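Local coordinates for YPM (Yersinia pseudotuberculosis, PDB 1PM4), which acts as a superantigenic mitogen, a bacterial toxin with a jelly-roll fold that probably stimulates T cells, at residues Q14-V19 / N91-S96; L38-V43 / T95-L100; T48-R53 / I85-N90. All blocks are in the same frame, centred on the assembly; numbering follows the deposited sequence. Where two conformers were deposited one is given.

Interaction 1. Residues Q14-V19 / N91-S96; sequences QGKGEV and NSSETS
Residues Gln-14 to Gly-17 form a type II beta turn, closed by a 2.9 Å hydrogen bond from Gly-17 N to Gln-14 O, and its first two peptides, through Gly-15 N and Lys-16 N, face the irregular chain of 91-96. Lys-16 N donates to Ser-92 O at 2.9 Å, in the plane of that carbonyl. Gly-15 sits tight against the opposing backbone: its CA is 3.3 Å from Ser-93 O, an approach possible because it has no side chain. Both segments connect the two sheets of the jelly roll: the turn leads from strand 6-13 to strand 18-23, and the loop at 91-95 from strand 84-90 to strand 96-103. Lys-16 reaches the 91-96 backbone with its charged end, bending at chi2 (-59°) and then running extended, so that NZ comes within 2.5 Å of Asn-91 O, above the carbonyl plane rather than on a lone pair. Its CE passes 3.4 Å from Ser-93 OG, and a water bonded to that hydroxyl also takes a weak hydrogen bond from NZ. Thr-95 turns OG1 beside its backbone N (chi1 -68°), where it accepts from Gly-15 N at 3.3 Å. An ST turn, with Ser-92 OG accepting from Glu-94 N, shapes the 91-96 side.

Interaction 2. Residues L38-V43 / T95-L100; sequences LHSTNV and TSNYSL
Asn-97 has CG anti to its backbone N (chi1 161°), and its amide plane is turned nearly perpendicular to the plane of CA, CB and CG (chi2 -92°), which delivers OD1 to the backbone of 38-43 just past the end of its strand. There OD1 accepts from Thr-41 N at 2.9 Å; the N-H points at it almost straight (169°), although the donor lies above the amide plane. Thr-41 crosses the Asn-97 side chain at about a right angle, with OG1 in the crowded position between backbone N and carbonyl carbon and 3.2 Å from Asn-97 CB. Ser-40 OG, anti to its own N, does double duty: it donates to Asn-97 O at 2.6 Å and accepts from Asn-42 N, closing an ST turn. Asn-42, also anti at chi1, brings ND2 to Ser-96 OG at 3.1 Å with the oxygen in its amide plane; its OD1 takes a hydrogen bond from Asn-44 N, and Ser-96 OG itself donates to Glu-94 O. Regular pairing takes over at His-39 and Ser-99, a hydrogen-bonded antiparallel pair in which His-39 N donates to Ser-99 O at 2.8 Å and Ser-99 N returns a bond to His-39 O. His-39 and Ser-99 project to the same face, and the imidazole ND1 is hydrogen-bonded to Asp-69. On the other face Leu-38 CD1 packs 4.2 Å from Leu-100 CD1 and equally close to Tyr-98 CB, directed to the interior, where strands 47-54 and 84-90 of the second sheet meet it. The arrangement is that of two inner, neighbouring antiparallel strands of one jelly-roll sheet, at the place where strand 32-39 ends and side chains take over the bonding.

Interaction 3. Residues T48-R53 / I85-N90; sequences TLILLR and IWKIKN
Leu-51 and Trp-86 lie side by side and point the same way, so that the leucine methyl CD1 rests over one face of the indole. CD1 is 4.0 Å from the centroid of the six-membered ring and 18° off its normal, a CH-pi contact displaced toward the rim. The torsions differ: Leu-51 CG is anti to its backbone N, whereas Trp-86 CG is anti to its carbonyl carbon (chi1 -57°), which swings the ring toward strand 48-53. Leu-49 approaches Trp-86 obliquely, CD1 lying 4.1 Å from Trp-86 CB, and it also touches Ile-88. On the reverse face Leu-52 crosses Ile-85 obliquely, with CD1 3.9 Å from Ile-85 CG2, while Ile-50 and Lys-87 meet at their CB atoms, 4.2 Å apart. Lys-87 then extends away from the contact, and its NZ forms a salt bridge with Glu-75 of the second subunit. These orientations rest on a regular antiparallel pairing: three hydrogen-bonded pairs, Thr-48 with Lys-89, Ile-50 with Lys-87 and Leu-52 with Ile-85, supply six backbone bonds. The straightest runs from Leu-52 N to Ile-85 O, 2.7 Å long with an angle of 178° at the hydrogen. The two segments are central strands of their four-stranded sheet, with 18-23 beyond 84-90 and 59-67 beyond 47-54. The face bearing Leu-49, Leu-51, Trp-86 and Ile-88 packs on strands 32-39, 72-78 and 96-103 of the other sheet of the jelly roll.

How the interactions relate
From the N terminus, the turn after strand 6-13 enters interaction 1 first and pairs with 91-96, closing the widest loop. Interaction 2 opens within that span, at the exit of strand 32-39, and closes just past its end, so the two interleave and share Thr-95 and Ser-96. Strand 47-54 then opens interaction 3, which closes earliest, at 85-90, and so lies within the spans of both others. Interaction 2 belongs to one sheet and interaction 3 to the other; Leu-38, Tyr-98 and Leu-100 meet Leu-49, Trp-86 and Ile-88 across the sandwich. Interaction 1 joins the loops between the sheets, and its Lys-16 O accepts a hydrogen bond from Lys-89 NZ of interaction 3.

Interaction 1. Residues Q14-V19 / N91-S96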
# COMPACT_ATOMS: atom_id res chain seq x y z
N GLN A 14 7.88 19.56 -17.43
CA GLN A 14 7.09 20.75 -17.57
C GLN A 14 6.03 20.92 -16.47
O GLN A 14 5.65 19.95 -15.81
CB GLN A 14 6.42 20.72 -18.95
CG GLN A 14 7.49 21.02 -20.04
CD GLN A 14 7.16 20.41 -21.39
OE1 GLN A 14 6.38 19.44 -21.46
NE2 GLN A 14 7.70 20.99 -22.44
N GLY A 15 5.57 22.15 -16.28
CA GLY A 15 4.47 22.40 -15.35
C GLY A 15 3.30 21.42 -15.55
O GLY A 15 2.87 21.22 -16.69
N LYS A 16 2.83 20.84 -14.44
CA LYS A 16 1.73 19.89 -14.39
C LYS A 16 1.98 18.61 -15.20
O LYS A 16 1.08 17.75 -15.19
CB LYS A 16 0.41 20.58 -14.83
CG LYS A 16 0.06 21.84 -14.09
CD LYS A 16 -0.07 21.55 -12.57
CE LYS A 16 -0.64 22.69 -11.77
NZ LYS A 16 -0.48 22.55 -10.36
N GLY A 17 3.19 18.41 -15.72
CA GLY A 17 3.45 17.26 -16.56
C GLY A 17 3.60 15.97 -15.75
O GLY A 17 3.75 15.98 -14.49
N GLU A 18 3.55 14.85 -16.46
CA GLU A 18 3.81 13.56 -15.86
C GLU A 18 4.79 12.83 -16.75
O GLU A 18 4.64 12.89 -17.99
CB GLU A 18 2.56 12.75 -15.60
CG GLU A 18 1.62 12.58 -16.76
CD GLU A 18 0.41 11.71 -16.46
OE1 GLU A 18 -0.19 11.98 -15.40
OE2 GLU A 18 -0.03 10.86 -17.30
N VAL A 19 5.76 12.15 -16.16
CA VAL A 19 6.76 11.40 -16.90
C VAL A 19 6.83 10.03 -16.27
O VAL A 19 6.90 9.93 -15.03
CB VAL A 19 8.14 12.10 -16.81
CG1 VAL A 19 9.22 11.18 -17.34
CG2 VAL A 19 8.16 13.42 -17.61
N ASN A 91 3.48 18.55 -9.52
CA ASN A 91 2.29 19.19 -8.93
C ASN A 91 2.30 20.70 -9.11
O ASN A 91 1.25 21.39 -8.97
CB ASN A 91 2.29 18.85 -7.45
CG ASN A 91 2.22 17.39 -7.18
OD1 ASN A 91 1.41 16.67 -7.81
ND2 ASN A 91 3.03 16.92 -6.25
N SER A 92 3.47 21.25 -9.39
CA SER A 92 3.65 22.67 -9.61
C SER A 92 3.44 23.07 -11.06
O SER A 92 3.58 22.23 -11.98
CB SER A 92 5.11 23.06 -9.23
OG SER A 92 5.44 24.40 -9.49
N SER A 93 3.09 24.34 -11.29
CA SER A 93 3.06 24.88 -12.64
C SER A 93 4.48 25.24 -13.16
O SER A 93 4.65 25.57 -14.31
CB SER A 93 2.13 26.07 -12.72
OG SER A 93 0.86 25.67 -12.27
N GLU A 94 5.48 25.19 -12.29
CA GLU A 94 6.86 25.50 -12.62
C GLU A 94 7.59 24.36 -13.27
O GLU A 94 7.74 23.27 -12.69
CB GLU A 94 7.62 25.96 -11.36
CG GLU A 94 9.03 26.44 -11.62
CD GLU A 94 9.66 27.19 -10.41
OE1 GLU A 94 10.59 27.93 -10.64
OE2 GLU A 94 9.30 26.94 -9.26
N THR A 95 8.08 24.60 -14.48
CA THR A 95 8.90 23.64 -15.18
C THR A 95 10.17 23.48 -14.40
O THR A 95 10.78 24.49 -13.99
CB THR A 95 9.20 24.15 -16.59
OG1 THR A 95 7.94 24.14 -17.33
CG2 THR A 95 10.15 23.20 -17.30
N SER A 96 10.49 22.23 -14.11
CA SER A 96 11.53 21.88 -13.16
C SER A 96 12.47 20.77 -13.62
O SER A 96 12.04 19.84 -14.27
CB SER A 96 10.88 21.38 -11.87
OG SER A 96 9.92 22.29 -11.33
O HOH W 1 -0.16 25.75 -9.98

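Interaction 2. Residues L38-V43 / T95-L100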
# COMPACT_ATOMS: atom_id res chain seq x y z
N LEU A 38 13.04 10.51 -5.78
CA LEU A 38 12.92 11.64 -6.67
C LEU A 38 13.55 12.87 -6.11
O LEU A 38 13.35 13.15 -4.94
CB LEU A 38 11.46 11.92 -6.90
CG LEU A 38 11.14 12.98 -7.96
CD1 LEU A 38 11.69 12.66 -9.36
CD2 LEU A 38 9.58 13.10 -8.00
N HIS A 39 14.31 13.60 -6.92
CA HIS A 39 14.97 14.83 -6.44
C HIS A 39 14.80 15.89 -7.53
O HIS A 39 14.45 15.59 -8.68
CB HIS A 39 16.45 14.63 -6.17
CG HIS A 39 16.80 13.67 -5.06
ND1 HIS A 39 16.35 13.84 -3.77
CD2 HIS A 39 17.68 12.65 -5.00
CE1 HIS A 39 16.86 12.90 -2.99
NE2 HIS A 39 17.67 12.16 -3.72
N SER A 40 15.10 17.13 -7.18
CA SER A 40 15.14 18.24 -8.12
C SER A 40 16.13 19.31 -7.68
O SER A 40 16.22 19.61 -6.45
CB SER A 40 13.77 18.86 -8.28
OG SER A 40 13.77 19.94 -9.19
N THR A 41 16.87 19.84 -8.65
CA THR A 41 17.70 21.03 -8.37
C THR A 41 16.87 22.27 -8.11
O THR A 41 17.45 23.26 -7.68
CB THR A 41 18.69 21.33 -9.51
OG1 THR A 41 18.00 21.60 -10.74
CG2 THR A 41 19.63 20.17 -9.73
N ASN A 42 15.57 22.25 -8.38
CA ASN A 42 14.63 23.27 -8.02
C ASN A 42 14.31 23.10 -6.57
O ASN A 42 13.62 22.21 -6.21
CB ASN A 42 13.41 23.23 -8.87
CG ASN A 42 12.33 24.22 -8.48
OD1 ASN A 42 12.51 25.10 -7.63
ND2 ASN A 42 11.17 24.08 -9.13
N VAL A 43 14.77 24.02 -5.72
CA VAL A 43 14.61 23.81 -4.27
C VAL A 43 13.12 23.88 -3.92
O VAL A 43 12.68 23.37 -2.89
CB VAL A 43 15.40 24.92 -3.48
CG1 VAL A 43 15.22 24.75 -2.02
CG2 VAL A 43 16.89 24.79 -3.82
N THR A 95 8.08 24.60 -14.48
CA THR A 95 8.90 23.64 -15.18
C THR A 95 10.17 23.48 -14.40
O THR A 95 10.78 24.49 -13.99
CB THR A 95 9.20 24.15 -16.59
OG1 THR A 95 7.94 24.14 -17.33
CG2 THR A 95 10.15 23.20 -17.30
N SER A 96 10.49 22.23 -14.11
CA SER A 96 11.53 21.88 -13.16
C SER A 96 12.47 20.77 -13.62
O SER A 96 12.04 19.84 -14.27
CB SER A 96 10.88 21.38 -11.87
OG SER A 96 9.92 22.29 -11.33
N ASN A 97 13.74 20.85 -13.20
CA ASN A 97 14.63 19.68 -13.30
C ASN A 97 14.04 18.54 -12.48
O ASN A 97 13.40 18.77 -11.44
CB ASN A 97 16.00 20.06 -12.69
CG ASN A 97 16.85 18.85 -12.31
OD1 ASN A 97 16.82 18.33 -11.14
ND2 ASN A 97 17.65 18.37 -13.31
N TYR A 98 14.29 17.32 -12.91
CA TYR A 98 14.17 16.17 -11.99
C TYR A 98 15.37 15.24 -12.10
O TYR A 98 16.08 15.23 -13.12
CB TYR A 98 12.88 15.40 -12.26
CG TYR A 98 12.91 14.56 -13.54
CD1 TYR A 98 13.34 13.26 -13.56
CD2 TYR A 98 12.40 15.08 -14.74
CE1 TYR A 98 13.43 12.56 -14.72
CE2 TYR A 98 12.38 14.35 -15.88
CZ TYR A 98 12.88 13.05 -15.87
OH TYR A 98 12.92 12.30 -17.07
N SER A 99 15.60 14.47 -11.06
CA SER A 99 16.47 13.33 -11.12
C SER A 99 15.82 12.22 -10.32
O SER A 99 15.27 12.43 -9.24
CB SER A 99 17.92 13.63 -10.65
OG SER A 99 18.01 13.96 -9.27
N LEU A 100 15.83 11.01 -10.87
CA LEU A 100 15.24 9.86 -10.19
C LEU A 100 16.39 8.84 -10.03
O LEU A 100 16.88 8.33 -11.03
CB LEU A 100 14.17 9.27 -11.08
CG LEU A 100 13.44 8.10 -10.43
CD1 LEU A 100 12.58 8.53 -9.27
CD2 LEU A 100 12.62 7.29 -11.42

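Interaction 3. Residues T48-R53 / I85-N90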
# COMPACT_ATOMS: atom_id res chain seq x y z
N THR A 48 5.35 14.32 -7.00
CA THR A 48 5.00 13.05 -6.43
C THR A 48 5.54 11.93 -7.24
O THR A 48 5.52 11.98 -8.44
CB THR A 48 3.42 12.98 -6.30
OG1 THR A 48 2.96 14.04 -5.43
CG2 THR A 48 2.96 11.67 -5.66
N LEU A 49 6.05 10.93 -6.55
CA LEU A 49 6.53 9.70 -7.17
C LEU A 49 5.58 8.55 -6.82
O LEU A 49 5.34 8.27 -5.64
CB LEU A 49 7.88 9.37 -6.60
CG LEU A 49 8.53 8.11 -7.13
CD1 LEU A 49 8.86 8.15 -8.62
CD2 LEU A 49 9.85 7.75 -6.37
N ILE A 50 5.11 7.88 -7.85
CA ILE A 50 4.18 6.78 -7.68
C ILE A 50 4.79 5.54 -8.32
O ILE A 50 5.27 5.58 -9.44
CB ILE A 50 2.85 7.08 -8.35
CG1 ILE A 50 2.29 8.39 -7.84
CG2 ILE A 50 1.87 5.94 -8.08
CD1 ILE A 50 1.12 8.91 -8.71
N LEU A 51 4.86 4.44 -7.55
CA LEU A 51 5.23 3.13 -8.04
C LEU A 51 4.01 2.37 -8.50
O LEU A 51 3.04 2.16 -7.73
CB LEU A 51 6.00 2.36 -6.93
CG LEU A 51 6.33 0.89 -7.30
CD1 LEU A 51 7.16 0.68 -8.63
CD2 LEU A 51 6.99 0.22 -6.15
N LEU A 52 4.01 2.02 -9.79
CA LEU A 52 2.98 1.18 -10.34
C LEU A 52 3.53 -0.20 -10.69
O LEU A 52 4.69 -0.33 -11.15
CB LEU A 52 2.40 1.83 -11.55
CG LEU A 52 1.99 3.31 -11.41
CD1 LEU A 52 2.01 3.86 -12.80
CD2 LEU A 52 0.69 3.36 -10.85
N ARG A 53 2.69 -1.21 -10.53
CA ARG A 53 3.00 -2.57 -10.96
C ARG A 53 1.99 -3.09 -11.95
O ARG A 53 0.82 -2.77 -11.86
CB ARG A 53 3.14 -3.53 -9.76
CG ARG A 53 4.48 -4.31 -9.89
CD ARG A 53 4.86 -5.35 -8.80
NE ARG A 53 6.30 -5.73 -8.73
CZ ARG A 53 7.12 -5.86 -9.78
NH1 ARG A 53 6.72 -5.64 -11.02
NH2 ARG A 53 8.38 -6.21 -9.58
N ILE A 85 6.58 0.61 -13.14
CA ILE A 85 6.72 2.00 -13.58
C ILE A 85 6.81 2.94 -12.42
O ILE A 85 6.04 2.88 -11.41
CB ILE A 85 5.54 2.37 -14.45
CG1 ILE A 85 5.69 1.69 -15.80
CG2 ILE A 85 5.38 3.94 -14.67
CD1 ILE A 85 4.39 1.82 -16.56
N TRP A 86 7.77 3.84 -12.53
CA TRP A 86 7.87 5.01 -11.71
C TRP A 86 7.17 6.17 -12.43
O TRP A 86 7.60 6.57 -13.50
CB TRP A 86 9.34 5.39 -11.55
CG TRP A 86 10.16 4.28 -10.98
CD1 TRP A 86 11.18 3.65 -11.64
CD2 TRP A 86 10.18 3.79 -9.63
NE1 TRP A 86 11.72 2.68 -10.84
CE2 TRP A 86 11.18 2.75 -9.59
CE3 TRP A 86 9.43 4.01 -8.50
CZ2 TRP A 86 11.44 2.01 -8.48
CZ3 TRP A 86 9.68 3.22 -7.35
CH2 TRP A 86 10.71 2.25 -7.36
N LYS A 87 6.09 6.68 -11.86
CA LYS A 87 5.44 7.85 -12.41
C LYS A 87 5.78 9.09 -11.59
O LYS A 87 5.58 9.10 -10.38
CB LYS A 87 3.92 7.64 -12.36
CG LYS A 87 3.13 8.79 -12.80
CD LYS A 87 1.65 8.43 -13.05
CE LYS A 87 0.89 9.58 -13.50
NZ LYS A 87 -0.66 9.37 -13.55
N ILE A 88 6.30 10.07 -12.26
CA ILE A 88 6.69 11.36 -11.70
C ILE A 88 5.62 12.34 -12.12
O ILE A 88 5.43 12.60 -13.33
CB ILE A 88 8.06 11.87 -12.27
CG1 ILE A 88 9.18 10.84 -11.92
CG2 ILE A 88 8.42 13.21 -11.70
CD1 ILE A 88 10.45 10.96 -12.75
N LYS A 89 4.97 12.94 -11.13
CA LYS A 89 3.98 13.95 -11.36
C LYS A 89 4.51 15.29 -10.87
O LYS A 89 4.90 15.39 -9.71
CB LYS A 89 2.65 13.62 -10.70
CG LYS A 89 1.56 14.72 -10.87
CD LYS A 89 1.21 15.21 -12.33
CE LYS A 89 0.19 16.37 -12.39
NZ LYS A 89 -0.63 16.58 -13.70
N ASN A 90 4.52 16.30 -11.75
CA ASN A 90 4.84 17.65 -11.33
C ASN A 90 3.58 18.36 -10.83
O ASN A 90 2.66 18.60 -11.61
CB ASN A 90 5.53 18.41 -12.45
CG ASN A 90 6.00 19.76 -12.00
OD1 ASN A 90 5.89 20.08 -10.80
ND2 ASN A 90 6.54 20.54 -12.90